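Local coordinates for protein alpha-1,3-glucanase (Streptomyces thermodiastaticus, PDB 7C7D) that hydrolyses alpha-1,3-glucan, a polymer of alpha-1,3-linked glucose, as a glycoside hydrolase of family GH87, at residues 223-228 with 248-253; 254-259 with 277-282. One frame throughout, in Å; residues are numbered along the deposited sequence.

Contact 1: residues 223-228 with 248-253; sequences DSTQAF and RITGPL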
# COMPACT_ATOMS: atom_id res chain seq x y z
N ASP A 223 4.71 -8.15 29.98
CA ASP A 223 4.48 -8.89 28.75
C ASP A 223 3.17 -9.65 28.84
O ASP A 223 2.95 -10.42 29.78
CB ASP A 223 5.65 -9.86 28.52
CG ASP A 223 5.63 -10.53 27.14
OD1 ASP A 223 4.77 -10.21 26.30
OD2 ASP A 223 6.51 -11.40 26.91
N SER A 224 2.28 -9.43 27.87
CA SER A 224 0.97 -10.06 27.84
C SER A 224 0.90 -11.29 26.95
O SER A 224 -0.19 -11.83 26.75
CB SER A 224 -0.08 -9.04 27.39
OG SER A 224 -0.36 -8.11 28.41
N THR A 225 2.04 -11.74 26.40
CA THR A 225 2.01 -12.86 25.45
C THR A 225 1.37 -14.09 26.06
O THR A 225 0.48 -14.71 25.45
CB THR A 225 3.42 -13.19 24.95
OG1 THR A 225 4.03 -12.02 24.39
CG2 THR A 225 3.37 -14.28 23.88
N GLN A 226 1.79 -14.47 27.27
CA GLN A 226 1.27 -15.69 27.87
C GLN A 226 -0.22 -15.57 28.16
O GLN A 226 -0.96 -16.54 27.97
CB GLN A 226 2.04 -16.02 29.14
CG GLN A 226 1.69 -17.37 29.73
CD GLN A 226 1.94 -18.51 28.75
OE1 GLN A 226 2.91 -18.50 28.00
NE2 GLN A 226 1.05 -19.50 28.76
N ALA A 227 -0.67 -14.40 28.61
CA ALA A 227 -2.09 -14.20 28.85
C ALA A 227 -2.91 -14.37 27.58
O ALA A 227 -3.97 -14.99 27.58
CB ALA A 227 -2.34 -12.83 29.47
N PHE A 228 -2.43 -13.79 26.47
CA PHE A 228 -3.14 -13.97 25.20
C PHE A 228 -3.16 -15.44 24.80
O PHE A 228 -4.19 -15.96 24.35
CB PHE A 228 -2.49 -13.13 24.10
CG PHE A 228 -2.96 -11.71 24.05
CD1 PHE A 228 -2.93 -10.90 25.18
CD2 PHE A 228 -3.44 -11.17 22.86
CE1 PHE A 228 -3.36 -9.58 25.11
CE2 PHE A 228 -3.88 -9.86 22.80
CZ PHE A 228 -3.84 -9.06 23.92
N ARG A 248 1.74 -5.09 25.72
CA ARG A 248 3.01 -5.50 25.15
C ARG A 248 2.96 -6.99 24.86
O ARG A 248 2.65 -7.79 25.76
CB ARG A 248 4.14 -5.18 26.13
CG ARG A 248 5.52 -5.62 25.66
CD ARG A 248 6.62 -4.81 26.34
NE ARG A 248 6.76 -5.14 27.75
CZ ARG A 248 7.48 -6.16 28.22
NH1 ARG A 248 8.14 -6.95 27.38
NH2 ARG A 248 7.55 -6.38 29.52
N ILE A 249 3.23 -7.37 23.62
CA ILE A 249 3.29 -8.77 23.20
C ILE A 249 4.64 -8.98 22.53
O ILE A 249 4.82 -8.66 21.35
CB ILE A 249 2.14 -9.14 22.24
CG1 ILE A 249 0.79 -8.86 22.89
CG2 ILE A 249 2.26 -10.60 21.80
CD1 ILE A 249 0.36 -9.91 23.89
N THR A 250 5.62 -9.51 23.28
CA THR A 250 6.89 -9.84 22.64
C THR A 250 6.68 -10.87 21.54
O THR A 250 7.28 -10.76 20.47
CB THR A 250 7.90 -10.36 23.67
OG1 THR A 250 7.36 -11.49 24.36
CG2 THR A 250 8.25 -9.27 24.66
N GLY A 251 5.81 -11.84 21.78
CA GLY A 251 5.40 -12.76 20.74
C GLY A 251 6.46 -13.81 20.46
O GLY A 251 7.51 -13.86 21.10
N PRO A 252 6.20 -14.68 19.47
CA PRO A 252 4.98 -14.70 18.67
C PRO A 252 3.92 -15.58 19.30
O PRO A 252 4.22 -16.44 20.13
CB PRO A 252 5.45 -15.36 17.38
CG PRO A 252 6.46 -16.37 17.85
CD PRO A 252 7.14 -15.74 19.06
N LEU A 253 2.68 -15.36 18.90
CA LEU A 253 1.61 -16.32 19.12
C LEU A 253 1.61 -17.32 17.98
O LEU A 253 1.73 -16.95 16.81
CB LEU A 253 0.25 -15.61 19.18
CG LEU A 253 0.08 -14.57 20.28
CD1 LEU A 253 -1.21 -13.78 20.11
CD2 LEU A 253 0.12 -15.22 21.66
O HOH W 1 0.98 -5.72 28.46

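Contact 2: residues 254-259 with 277-282; sequences SGVQNV and IDQTDS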
# COMPACT_ATOMS: atom_id res chain seq x y z
N SER A 254 1.50 -18.60 18.33
CA SER A 254 1.30 -19.68 17.38
C SER A 254 0.16 -20.55 17.90
O SER A 254 -0.37 -20.33 18.99
CB SER A 254 2.61 -20.45 17.15
OG SER A 254 3.00 -21.10 18.35
N GLY A 255 -0.22 -21.56 17.12
CA GLY A 255 -1.42 -22.28 17.49
C GLY A 255 -2.66 -21.42 17.51
O GLY A 255 -3.63 -21.75 18.19
N VAL A 256 -2.65 -20.30 16.79
CA VAL A 256 -3.84 -19.47 16.67
C VAL A 256 -4.77 -20.14 15.66
O VAL A 256 -4.50 -20.15 14.46
CB VAL A 256 -3.50 -18.03 16.26
CG1 VAL A 256 -4.74 -17.17 16.27
CG2 VAL A 256 -2.44 -17.44 17.19
N GLN A 257 -5.84 -20.76 16.16
CA GLN A 257 -6.85 -21.41 15.35
C GLN A 257 -8.15 -21.42 16.15
O GLN A 257 -8.13 -21.33 17.38
CB GLN A 257 -6.46 -22.84 14.96
CG GLN A 257 -6.13 -23.77 16.13
CD GLN A 257 -5.50 -25.09 15.68
OE1 GLN A 257 -4.75 -25.14 14.70
NE2 GLN A 257 -5.82 -26.17 16.40
N ASN A 258 -9.26 -21.52 15.43
CA ASN A 258 -10.58 -21.71 16.04
C ASN A 258 -10.86 -20.66 17.11
O ASN A 258 -11.26 -20.98 18.24
CB ASN A 258 -10.74 -23.12 16.60
CG ASN A 258 -10.59 -24.19 15.54
OD1 ASN A 258 -9.84 -25.15 15.72
ND2 ASN A 258 -11.30 -24.03 14.44
N VAL A 259 -10.65 -19.40 16.77
CA VAL A 259 -10.77 -18.34 17.76
C VAL A 259 -11.00 -17.02 17.04
O VAL A 259 -10.48 -16.79 15.94
CB VAL A 259 -9.53 -18.29 18.69
CG1 VAL A 259 -8.32 -17.72 17.95
CG2 VAL A 259 -9.83 -17.50 19.96
N ILE A 277 1.80 -12.75 15.27
CA ILE A 277 1.44 -14.13 14.96
C ILE A 277 2.47 -14.67 13.98
O ILE A 277 2.76 -14.03 12.96
CB ILE A 277 0.02 -14.24 14.39
CG1 ILE A 277 -1.01 -13.96 15.48
CG2 ILE A 277 -0.22 -15.61 13.76
CD1 ILE A 277 -2.43 -13.74 14.95
N ASP A 278 3.03 -15.84 14.29
CA ASP A 278 4.03 -16.47 13.43
C ASP A 278 3.82 -17.97 13.52
O ASP A 278 4.15 -18.59 14.53
CB ASP A 278 5.43 -16.06 13.87
CG ASP A 278 6.52 -16.49 12.89
OD1 ASP A 278 6.23 -17.22 11.93
OD2 ASP A 278 7.68 -16.07 13.10
N GLN A 279 3.25 -18.56 12.47
CA GLN A 279 2.94 -19.98 12.49
C GLN A 279 2.86 -20.48 11.05
O GLN A 279 2.32 -19.78 10.19
CB GLN A 279 1.62 -20.25 13.22
CG GLN A 279 0.45 -19.44 12.68
CD GLN A 279 -0.78 -19.54 13.56
OE1 GLN A 279 -0.69 -19.79 14.76
NE2 GLN A 279 -1.95 -19.38 12.96
N THR A 280 3.40 -21.66 10.81
CA THR A 280 3.40 -22.19 9.45
C THR A 280 2.07 -22.81 9.06
O THR A 280 1.81 -22.99 7.87
CB THR A 280 4.52 -23.21 9.27
OG1 THR A 280 4.36 -24.26 10.23
CG2 THR A 280 5.88 -22.55 9.45
N ASP A 281 1.23 -23.13 10.04
CA ASP A 281 -0.02 -23.80 9.73
C ASP A 281 -1.01 -23.53 10.85
O ASP A 281 -0.64 -23.10 11.95
CB ASP A 281 0.22 -25.29 9.50
CG ASP A 281 -0.97 -25.98 8.88
OD1 ASP A 281 -1.36 -27.04 9.39
OD2 ASP A 281 -1.52 -25.44 7.89
N SER A 282 -2.28 -23.76 10.55
CA SER A 282 -3.37 -23.50 11.48
C SER A 282 -4.61 -24.23 10.98
O SER A 282 -4.83 -24.33 9.77
CB SER A 282 -3.65 -22.00 11.57
OG SER A 282 -4.89 -21.73 12.18
O HOH W 2 0.01 -23.12 14.69

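Contact 1: residues 223-228 with 248-253
An Asx turn at the start of helix 225-234 docks on the loop that follows strand 245-248, with Asp223 and Thr250 meeting through their side chains. Asp223 CG stands anti to its backbone N (chi1 -171°), and the carboxylate is shared between two threonines. Asp223 OD2 accepts from Thr250 OG1 at 2.7 Å, on the syn side but tilted out of the carboxylate plane. Asp223 OD1 takes three donors: Thr225 OG1 at 2.7 Å, likewise syn but tilted, and Thr225 N and Thr250 N, both from above the plane. The bond from Thr225 N closes the turn. Thr225 OG1 in turn accepts from Gly251 N at 3.2 Å, so one hydroxyl links the carboxylate to the next peptide of the loop. Ser224 N adds a nearly straight bond of 2.7 Å to Arg248 O. A water bridges Ser224 OG and Arg248 N; the same hydroxyl also accepts from Asp217 N.

Helix 225-234 packs at the N-terminal end of the right-handed parallel beta-helix, consistent with the capping helix of pectate lyase-like proteins, and below the polar layer its contact turns apolar. In the conformer described, Ile249 CD1 lies over one face of the Phe228 ring, offset toward the rim, in a CH-pi contact 3.8 Å from the centroid. Leu253 CD2 packs against Phe228 CB and Thr225 CG2, while Val271 of the next coil touches both Phe228 and Ile249. At the outer edge the Arg248 guanidinium, again in one conformer, lays a face over Asp223 CA, and its NH2 bonds to Gln221 O.

Contact 2: residues 254-259 with 277-282
Gln279 and Ser282 reach across to the backbone of Val256, and hydrogen bonds carry most of this contact. The Gln279 carboxamide meets both polar atoms of that one residue: Gln279 OE1 accepts from Val256 N at 2.9 Å, and Gln279 NE2 donates to Val256 O at 3.1 Å. Each bond lies in the plane of the accepting carbonyl, on a lone pair. Gln279 CG sits between its own backbone N and carbonyl carbon (chi1 54°), and the chain, extended beyond CG, carries the carboxamide to the Val256 backbone. Val256 O has a second donor, Ser282 OG at 2.8 Å, tilted 19° from the carbonyl plane. Gln279 NE2 also bonds to Ser312 O, and the bonds at OE1 and NE2 together set which way round the amide sits. An alanine in place of Gln279 would probably leave Val256 N without this acceptor and strip Val256 O of one of its two donors.

Through solvent, one water accepts from Gly255 N and donates to Asp281 O.

Apolar contacts are fewer. Val256 CG2 meets Ile277 CG1 at 4.1 Å, the two side chains crossing at about a right angle, and Val286 and Leu288 of strand 286-289 pack against Val256 and Ile277 respectively. Ser254 CB rests 4.1 Å from Gln279 CB.

A buried side-chain amide bonding to the main chain of the preceding coil and to Ser312 O of the following one is an arrangement suited to the stacked turns of a parallel beta-helix.

Along the chain the two contacts come in series, neither nested nor crossed. Contact 1 closes first: from 223-228 the chain runs through the rest of helix 225-234 and strands 238-242 and 245-248 before 248-253 returns to the helix start. Residues 254-259 follow directly, and contact 2 closes over strands 259-263 and 269-272, when 277-282 comes alongside. The centres are about 14 Å apart, and they touch: Leu253 O probably accepts a hydrogen bond from Asp278 N at 3.0 Å, and Pro252 packs on Asp278. The connection between strands 245-248 and 259-263 is therefore held by the end helix at its start and by the next coil of the beta-helix further on.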